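Local coordinates for leucyl aminopeptidase (Trypanosoma brucei brucei, PDB 5NTD), which probably removes leucine and related residues from the N-termini of peptides, as a metal-dependent M17 aminopeptidase, here with manganese and the inhibitor bestatin bound, at residues 9-14 with 217-222; 14-19 with 222-227; 228-233 with 240-245. All coordinates share one frame; numbering follows the deposited sequence.

Contact 1. Residues 9-14 with 217-222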
loop_
_atom_site.group_PDB
_atom_site.type_symbol
_atom_site.label_atom_id
_atom_site.label_comp_id
_atom_site.label_asym_id
_atom_site.label_seq_id
_atom_site.Cartn_x
_atom_site.Cartn_y
_atom_site.Cartn_z
ATOM N N ALA G 9 -39.320 -1.646 -9.582
ATOM C CA ALA G 9 -39.875 -2.854 -10.282
ATOM C C ALA G 9 -40.389 -2.542 -11.692
ATOM O O ALA G 9 -40.117 -3.283 -12.627
ATOM C CB ALA G 9 -40.974 -3.511 -9.458
ATOM N N LYS G 10 -41.086 -1.422 -11.826
ATOM C CA LYS G 10 -41.581 -0.977 -13.167
ATOM C C LYS G 10 -40.402 -0.764 -14.109
ATOM O O LYS G 10 -40.406 -1.218 -15.264
ATOM C CB LYS G 10 -42.459 0.317 -13.136
ATOM N N GLU G 11 -39.397 -0.076 -13.614
ATOM C CA GLU G 11 -38.154 0.167 -14.402
ATOM C C GLU G 11 -37.477 -1.146 -14.855
ATOM O O GLU G 11 -37.031 -1.272 -16.000
ATOM C CB GLU G 11 -37.182 1.030 -13.594
ATOM C CG GLU G 11 -35.873 1.336 -14.298
ATOM C CD GLU G 11 -34.892 2.127 -13.447
ATOM O OE1 GLU G 11 -34.459 1.722 -12.323
ATOM O OE2 GLU G 11 -34.554 3.171 -13.963
ATOM N N LEU G 12 -37.411 -2.116 -13.951
ATOM C CA LEU G 12 -36.778 -3.401 -14.267
ATOM C C LEU G 12 -37.557 -4.147 -15.348
ATOM O O LEU G 12 -36.969 -4.705 -16.276
ATOM C CB LEU G 12 -36.611 -4.263 -13.037
ATOM C CG LEU G 12 -35.564 -3.734 -12.029
ATOM C CD1 LEU G 12 -35.580 -4.618 -10.768
ATOM C CD2 LEU G 12 -34.159 -3.696 -12.571
ATOM N N SER G 13 -38.877 -4.161 -15.220
ATOM C CA SER G 13 -39.736 -4.793 -16.243
ATOM C C SER G 13 -39.531 -4.174 -17.601
ATOM O O SER G 13 -39.433 -4.874 -18.605
ATOM C CB SER G 13 -41.205 -4.655 -15.913
ATOM O OG SER G 13 -41.521 -5.579 -14.896
ATOM N N ALA G 14 -39.508 -2.851 -17.631
ATOM C CA ALA G 14 -39.342 -2.151 -18.916
ATOM C C ALA G 14 -37.980 -2.493 -19.524
ATOM O O ALA G 14 -37.830 -2.684 -20.714
ATOM C CB ALA G 14 -39.492 -0.671 -18.725
ATOM N N PRO G 217 -25.648 -3.018 -12.787
ATOM C CA PRO G 217 -26.243 -4.153 -12.085
ATOM C C PRO G 217 -27.550 -3.809 -11.430
ATOM O O PRO G 217 -28.244 -4.694 -10.995
ATOM C CB PRO G 217 -25.183 -4.515 -11.037
ATOM C CG PRO G 217 -23.930 -3.855 -11.474
ATOM C CD PRO G 217 -24.362 -2.624 -12.194
ATOM N N ASN G 218 -27.849 -2.523 -11.298
ATOM C CA ASN G 218 -29.172 -2.115 -10.759
ATOM C C ASN G 218 -30.305 -2.408 -11.756
ATOM O O ASN G 218 -31.448 -2.501 -11.375
ATOM C CB ASN G 218 -29.203 -0.677 -10.233
ATOM C CG ASN G 218 -28.960 0.330 -11.303
ATOM O OD1 ASN G 218 -27.820 0.581 -11.694
ATOM N ND2 ASN G 218 -30.020 0.897 -11.827
ATOM N N LEU G 219 -29.938 -2.607 -13.020
ATOM C CA LEU G 219 -30.881 -3.002 -14.111
ATOM C C LEU G 219 -30.757 -4.466 -14.479
ATOM O O LEU G 219 -31.743 -5.186 -14.611
ATOM C CB LEU G 219 -30.659 -2.170 -15.345
ATOM C CG LEU G 219 -31.001 -0.694 -15.185
ATOM C CD1 LEU G 219 -30.676 0.056 -16.469
ATOM C CD2 LEU G 219 -32.463 -0.478 -14.834
ATOM N N LEU G 220 -29.518 -4.905 -14.654
ATOM C CA LEU G 220 -29.249 -6.304 -14.964
ATOM C C LEU G 220 -28.833 -7.040 -13.724
ATOM O O LEU G 220 -27.658 -7.075 -13.331
ATOM C CB LEU G 220 -28.222 -6.472 -16.079
ATOM C CG LEU G 220 -28.192 -7.965 -16.492
ATOM C CD1 LEU G 220 -29.369 -8.352 -17.385
ATOM C CD2 LEU G 220 -26.916 -8.281 -17.193
ATOM N N THR G 221 -29.811 -7.710 -13.168
ATOM C CA THR G 221 -29.663 -8.513 -11.950
ATOM C C THR G 221 -29.758 -9.991 -12.278
ATOM O O THR G 221 -30.013 -10.368 -13.421
ATOM C CB THR G 221 -30.758 -8.177 -10.951
ATOM O OG1 THR G 221 -32.001 -8.696 -11.423
ATOM C CG2 THR G 221 -30.888 -6.699 -10.763
ATOM N N THR G 222 -29.543 -10.840 -11.286
ATOM C CA THR G 222 -29.684 -12.263 -11.502
ATOM C C THR G 222 -31.120 -12.576 -11.962
ATOM O O THR G 222 -31.337 -13.407 -12.833
ATOM C CB THR G 222 -29.401 -13.114 -10.265
ATOM O OG1 THR G 222 -30.270 -12.734 -9.201
ATOM C CG2 THR G 222 -27.947 -12.976 -9.825
#
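Leu12 and Glu11 reach the loop at Leu219 through different first torsions. Leu12 sets CG opposite its carbonyl carbon (chi1 -69°), while Glu11 swings CG opposite its backbone N (chi1 180°) and runs on extended. Both converge on Leu219 CD2, and Leu12 goes on to the backbone carbonyls. The Leu12 branch that does the touching is CD2. It lies 3.2 Å from Asn218 O, which is close for a methyl against a carbonyl oxygen, and 3.5 Å from Leu219 O. One methyl is thus lodged against two successive carbonyls of the turning loop, with Leu219 CD2 joining from the side at 4.3 Å from Leu12 CD2.

The same Leu219 methyl serves Glu11. Here the two side chains cross at about a right angle, and Leu219 CD2 sits over the flat of the carboxylate end, 3.8 Å from Glu11 CD and 3.9 Å from Glu11 OE1. The methyl thus lies against CD and OE1 alike, while Glu11 OE2 is hydrogen-bonded to Tyr176 OH, which should help fix how the carboxylate is turned. Asn218 also looks past this contact with its amide, OD1 accepting from Ile356 N of the second subunit, so this short loop meets both the N-terminal helix and a neighbouring chain of the hexamer.

The arrangement is van der Waals packing of methyl groups on carbonyl and carboxylate groups, between an N-terminal helix and a loop of the catalytic domain. That loop leads from helix 196-214 into helix 222-236, with Thr221 in the N-cap position. Leu12 also rests on Leu4 and on helix 222-236, whereas Leu220 points away from helix 6-20 and packs on Phe225 and Ile228 of helix 222-236.

Contact 2. Residues 14-19 with 222-227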
loop_
_atom_site.group_PDB
_atom_site.type_symbol
_atom_site.label_atom_id
_atom_site.label_comp_id
_atom_site.label_asym_id
_atom_site.label_seq_id
_atom_site.Cartn_x
_atom_site.Cartn_y
_atom_site.Cartn_z
ATOM N N ALA G 14 -39.508 -2.851 -17.631
ATOM C CA ALA G 14 -39.342 -2.151 -18.916
ATOM C C ALA G 14 -37.980 -2.493 -19.524
ATOM O O ALA G 14 -37.830 -2.684 -20.714
ATOM C CB ALA G 14 -39.492 -0.671 -18.725
ATOM N N PHE G 15 -36.991 -2.641 -18.667
ATOM C CA PHE G 15 -35.617 -2.931 -19.134
ATOM C C PHE G 15 -35.568 -4.337 -19.672
ATOM O O PHE G 15 -34.947 -4.600 -20.694
ATOM C CB PHE G 15 -34.549 -2.738 -18.019
ATOM C CG PHE G 15 -33.187 -3.225 -18.433
ATOM C CD1 PHE G 15 -32.448 -2.505 -19.360
ATOM C CD2 PHE G 15 -32.685 -4.415 -17.949
ATOM C CE1 PHE G 15 -31.210 -2.951 -19.779
ATOM C CE2 PHE G 15 -31.438 -4.875 -18.352
ATOM C CZ PHE G 15 -30.700 -4.135 -19.284
ATOM N N VAL G 16 -36.212 -5.250 -18.953
ATOM C CA VAL G 16 -36.317 -6.654 -19.428
ATOM C C VAL G 16 -36.881 -6.652 -20.857
ATOM O O VAL G 16 -36.324 -7.254 -21.782
ATOM C CB VAL G 16 -37.211 -7.526 -18.516
ATOM C CG1 VAL G 16 -37.595 -8.852 -19.188
ATOM C CG2 VAL G 16 -36.452 -7.816 -17.229
ATOM N N GLN G 17 -37.978 -5.947 -20.998
ATOM C CA GLN G 17 -38.686 -5.887 -22.277
ATOM C C GLN G 17 -37.791 -5.305 -23.369
ATOM O O GLN G 17 -37.753 -5.821 -24.486
ATOM C CB GLN G 17 -39.995 -5.101 -22.150
ATOM C CG GLN G 17 -40.877 -5.229 -23.403
ATOM C CD GLN G 17 -42.085 -4.304 -23.404
ATOM O OE1 GLN G 17 -42.053 -3.186 -22.879
ATOM N NE2 GLN G 17 -43.180 -4.785 -23.974
ATOM N N SER G 18 -37.045 -4.252 -23.029
ATOM C CA SER G 18 -36.115 -3.616 -24.001
ATOM C C SER G 18 -35.090 -4.640 -24.524
ATOM O O SER G 18 -34.638 -4.564 -25.651
ATOM C CB SER G 18 -35.362 -2.431 -23.370
ATOM O OG SER G 18 -34.292 -2.889 -22.517
ATOM N N CYS G 19 -34.691 -5.566 -23.662
ATOM C CA CYS G 19 -33.694 -6.573 -24.044
ATOM C C CYS G 19 -34.344 -7.705 -24.844
ATOM O O CYS G 19 -33.800 -8.160 -25.872
ATOM C CB CYS G 19 -32.948 -7.137 -22.824
ATOM S SG CYS G 19 -31.943 -5.877 -21.988
ATOM N N THR G 222 -29.543 -10.840 -11.286
ATOM C CA THR G 222 -29.684 -12.263 -11.502
ATOM C C THR G 222 -31.120 -12.576 -11.962
ATOM O O THR G 222 -31.337 -13.407 -12.833
ATOM C CB THR G 222 -29.401 -13.114 -10.265
ATOM O OG1 THR G 222 -30.270 -12.734 -9.201
ATOM C CG2 THR G 222 -27.947 -12.976 -9.825
ATOM N N ALA G 223 -32.082 -11.830 -11.424
ATOM C CA ALA G 223 -33.504 -12.010 -11.745
ATOM C C ALA G 223 -33.845 -11.470 -13.120
ATOM O O ALA G 223 -34.560 -12.162 -13.899
ATOM C CB ALA G 223 -34.404 -11.358 -10.715
ATOM N N THR G 224 -33.378 -10.265 -13.456
ATOM C CA THR G 224 -33.742 -9.716 -14.776
ATOM C C THR G 224 -33.060 -10.473 -15.924
ATOM O O THR G 224 -33.636 -10.643 -17.001
ATOM C CB THR G 224 -33.533 -8.226 -14.929
ATOM O OG1 THR G 224 -32.162 -7.907 -14.728
ATOM C CG2 THR G 224 -34.397 -7.496 -13.959
ATOM N N PHE G 225 -31.845 -10.941 -15.687
ATOM C CA PHE G 225 -31.132 -11.740 -16.706
ATOM C C PHE G 225 -31.954 -13.026 -16.955
ATOM O O PHE G 225 -32.187 -13.433 -18.088
ATOM C CB PHE G 225 -29.733 -12.082 -16.250
ATOM C CG PHE G 225 -28.755 -12.412 -17.362
ATOM C CD1 PHE G 225 -29.149 -12.872 -18.603
ATOM C CD2 PHE G 225 -27.386 -12.300 -17.105
ATOM C CE1 PHE G 225 -28.216 -13.182 -19.573
ATOM C CE2 PHE G 225 -26.437 -12.611 -18.085
ATOM C CZ PHE G 225 -26.853 -13.067 -19.315
ATOM N N THR G 226 -32.403 -13.625 -15.873
ATOM C CA THR G 226 -33.221 -14.827 -15.974
ATOM C C THR G 226 -34.526 -14.549 -16.761
ATOM O O THR G 226 -34.920 -15.339 -17.619
ATOM C CB THR G 226 -33.554 -15.384 -14.586
ATOM O OG1 THR G 226 -32.327 -15.765 -13.952
ATOM C CG2 THR G 226 -34.474 -16.625 -14.686
ATOM N N GLU G 227 -35.181 -13.458 -16.433
ATOM C CA GLU G 227 -36.439 -13.093 -17.111
ATOM C C GLU G 227 -36.211 -12.863 -18.587
ATOM O O GLU G 227 -37.046 -13.207 -19.422
ATOM C CB GLU G 227 -37.080 -11.847 -16.521
ATOM C CG GLU G 227 -37.747 -12.108 -15.189
ATOM C CD GLU G 227 -38.190 -10.802 -14.529
ATOM O OE1 GLU G 227 -38.849 -9.991 -15.230
ATOM O OE2 GLU G 227 -37.876 -10.573 -13.329
#
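Val16 presses both its methyls against one face of helix 222-236, and the packing is tightest at Thr224. Val16 CG2 comes within 3.7 Å of Thr224 CB, and the threonine methyl follows, with Thr224 CG2 3.9 Å from Val16 CG2. The backbones are correspondingly near, Val16 CA and Thr224 CA standing 6.1 Å apart. One turn on, Glu227 meets both methyls, its CB 4.0 Å from Val16 CG1, and the two side chains cross at about a right angle. Threonine and glutamate are three residues apart on their helix, so Val16 is met by both.

Thr224 can offer carbon here because its hydroxyl is engaged on the loop side. With chi1 at 60°, OG1 is turned back toward the start of its own helix, where it is hydrogen-bonded to Thr221 N and Leu219 O. Thr221 at the N-cap places its own OG1 by Thr224 N, and the reciprocal pair makes a capping box. The hydroxyl of Thr226 turns inward too, giving a hydrogen bond to Thr222 O, which already accepts from Thr226 N.

Away from Thr224 the contact loosens. The carboxylate of Glu227, an exposed residue, lies on the solvent side, and its OE1 passes Val16 CG2 at 3.8 Å as plain packing. The inner side of helix 6-20 is more closely held: Ser18 OG donates to Phe15 O over 2.6 Å and is also hydrogen-bonded to Arg211 of helix 196-214, while Cys19 SG lies above one face of the Phe15 ring, toward its rim. Phe15 and Cys19 both pack on helix 196-214.

Contact 3. Residues 228-233 with 240-245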
loop_
_atom_site.group_PDB
_atom_site.type_symbol
_atom_site.label_atom_id
_atom_site.label_comp_id
_atom_site.label_asym_id
_atom_site.label_seq_id
_atom_site.Cartn_x
_atom_site.Cartn_y
_atom_site.Cartn_z
ATOM N N ILE G 228 -35.086 -12.258 -18.906
ATOM C CA ILE G 228 -34.727 -12.020 -20.313
ATOM C C ILE G 228 -34.576 -13.346 -21.058
ATOM O O ILE G 228 -35.082 -13.509 -22.166
ATOM C CB ILE G 228 -33.459 -11.173 -20.439
ATOM C CG1 ILE G 228 -33.787 -9.731 -20.030
ATOM C CG2 ILE G 228 -32.907 -11.201 -21.869
ATOM C CD1 ILE G 228 -32.570 -8.916 -19.645
ATOM N N ALA G 229 -33.875 -14.282 -20.436
ATOM C CA ALA G 229 -33.711 -15.616 -21.009
ATOM C C ALA G 229 -35.080 -16.310 -21.214
ATOM O O ALA G 229 -35.348 -16.900 -22.256
ATOM C CB ALA G 229 -32.827 -16.474 -20.137
ATOM N N GLN G 230 -35.931 -16.214 -20.209
ATOM C CA GLN G 230 -37.300 -16.768 -20.284
ATOM C C GLN G 230 -38.122 -16.127 -21.417
ATOM O O GLN G 230 -38.800 -16.818 -22.162
ATOM C CB GLN G 230 -38.026 -16.591 -18.959
ATOM C CG GLN G 230 -37.501 -17.558 -17.921
ATOM C CD GLN G 230 -37.881 -17.205 -16.501
ATOM O OE1 GLN G 230 -37.974 -16.038 -16.133
ATOM N NE2 GLN G 230 -38.103 -18.218 -15.690
ATOM N N GLY G 231 -38.007 -14.825 -21.559
ATOM C CA GLY G 231 -38.660 -14.093 -22.645
ATOM C C GLY G 231 -38.258 -14.615 -24.020
ATOM O O GLY G 231 -39.107 -14.841 -24.901
ATOM N N TYR G 232 -36.959 -14.794 -24.213
ATOM C CA TYR G 232 -36.452 -15.340 -25.484
ATOM C C TYR G 232 -36.913 -16.792 -25.667
ATOM O O TYR G 232 -37.244 -17.212 -26.770
ATOM C CB TYR G 232 -34.948 -15.215 -25.583
ATOM C CG TYR G 232 -34.541 -13.859 -26.095
ATOM C CD1 TYR G 232 -34.652 -13.548 -27.446
ATOM C CD2 TYR G 232 -34.004 -12.893 -25.236
ATOM C CE1 TYR G 232 -34.267 -12.285 -27.927
ATOM C CE2 TYR G 232 -33.628 -11.636 -25.711
ATOM C CZ TYR G 232 -33.769 -11.326 -27.052
ATOM O OH TYR G 232 -33.380 -10.111 -27.550
ATOM N N ALA G 233 -36.966 -17.530 -24.581
ATOM C CA ALA G 233 -37.461 -18.920 -24.640
ATOM C C ALA G 233 -38.910 -18.993 -25.122
ATOM O O ALA G 233 -39.229 -19.821 -25.985
ATOM C CB ALA G 233 -37.332 -19.601 -23.302
ATOM N N VAL G 240 -36.175 -23.888 -21.213
ATOM C CA VAL G 240 -35.481 -23.160 -20.149
ATOM C C VAL G 240 -35.729 -23.858 -18.819
ATOM O O VAL G 240 -36.859 -24.174 -18.465
ATOM C CB VAL G 240 -35.849 -21.673 -20.120
ATOM C CG1 VAL G 240 -37.369 -21.473 -20.022
ATOM C CG2 VAL G 240 -35.163 -20.963 -18.953
ATOM N N ASP G 241 -34.635 -24.119 -18.125
ATOM C CA ASP G 241 -34.656 -24.730 -16.781
ATOM C C ASP G 241 -33.948 -23.755 -15.799
ATOM O O ASP G 241 -32.842 -23.320 -16.061
ATOM C CB ASP G 241 -33.927 -26.068 -16.784
ATOM C CG ASP G 241 -33.787 -26.677 -15.389
ATOM O OD1 ASP G 241 -34.829 -26.813 -14.708
ATOM O OD2 ASP G 241 -32.648 -27.073 -14.988
ATOM N N VAL G 242 -34.597 -23.465 -14.698
ATOM C CA VAL G 242 -34.084 -22.547 -13.710
ATOM C C VAL G 242 -34.000 -23.218 -12.358
ATOM O O VAL G 242 -35.003 -23.662 -11.814
ATOM C CB VAL G 242 -34.981 -21.310 -13.549
ATOM C CG1 VAL G 242 -34.433 -20.373 -12.478
ATOM C CG2 VAL G 242 -35.095 -20.556 -14.862
ATOM N N ILE G 243 -32.806 -23.244 -11.788
ATOM C CA ILE G 243 -32.638 -23.657 -10.400
ATOM C C ILE G 243 -32.299 -22.411 -9.608
ATOM O O ILE G 243 -31.251 -21.793 -9.810
ATOM C CB ILE G 243 -31.565 -24.720 -10.233
ATOM C CG1 ILE G 243 -31.766 -25.798 -11.289
ATOM C CG2 ILE G 243 -31.637 -25.319 -8.839
ATOM C CD1 ILE G 243 -30.698 -26.855 -11.279
ATOM N N CYS G 244 -33.164 -22.068 -8.675
ATOM C CA CYS G 244 -33.148 -20.736 -8.030
ATOM C C CYS G 244 -32.909 -20.749 -6.526
ATOM O O CYS G 244 -33.464 -21.565 -5.800
ATOM C CB CYS G 244 -34.455 -19.999 -8.278
ATOM S SG CYS G 244 -34.455 -18.311 -7.606
ATOM N N GLY G 245 -32.014 -19.864 -6.093
ATOM C CA GLY G 245 -31.827 -19.555 -4.670
ATOM C C GLY G 245 -31.538 -20.731 -3.786
ATOM O O GLY G 245 -30.641 -21.527 -4.040
#
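Ala233 meets Val240 most directly, Ala233 CB lying 3.8 Å from Val240 CG1. A turn earlier on the helix, Gln230 stretches over the strand. Its CG passes Val240 CG2 at 4.3 Å, and its amide nitrogen NE2 ends 3.9 Å from Val242 CG2, the two side chains crossing at about a right angle. CG stands opposite the carbonyl carbon (chi1 -74°) and the chain continues extended, which carries the amide that far.

Val240 and Val242 both face the helix while Asp241 between them points away, the alternation expected of a strand. Helix 222-236 turns straight back into strand 239-244, and the two short segments run nearly antiparallel, 157° apart with axes 9.4 Å from each other: a helix laid on the sheet of an α/β catalytic domain.

Further out, strand 268-274 positions the valines, pairing antiparallel through backbone bonds of Asp241 with Thr271 and Ile243 with Leu269, while Val240 also packs on Val270 and Leu272. Behind the helix, Ile228 and Ala229 rest on Phe320 of helix 314-328, and Tyr232 OH is hydrogen-bonded to Cys19 O.

Helix 222-236 ties the three contacts together. Contact 1 holds the loop leading into it, contact 2 its first turns and contact 3 its later ones. Centres of contacts 1 and 2 are about 6 Å apart, those of 2 and 3 about 10 Å, and those of 1 and 3 about 15 Å. Helix 6-20 serves both contacts 1 and 2; between contacts 2 and 3, Thr226 CG2 packs on Val242 CG2 at 4.0 Å. None of these residues binds manganese, bicarbonate or bestatin. The route to the active site runs through the sheet: strand 239-244 pairs with 268-274, that with 334-344, and that with 283-291, which carries the metal-site residue Lys289.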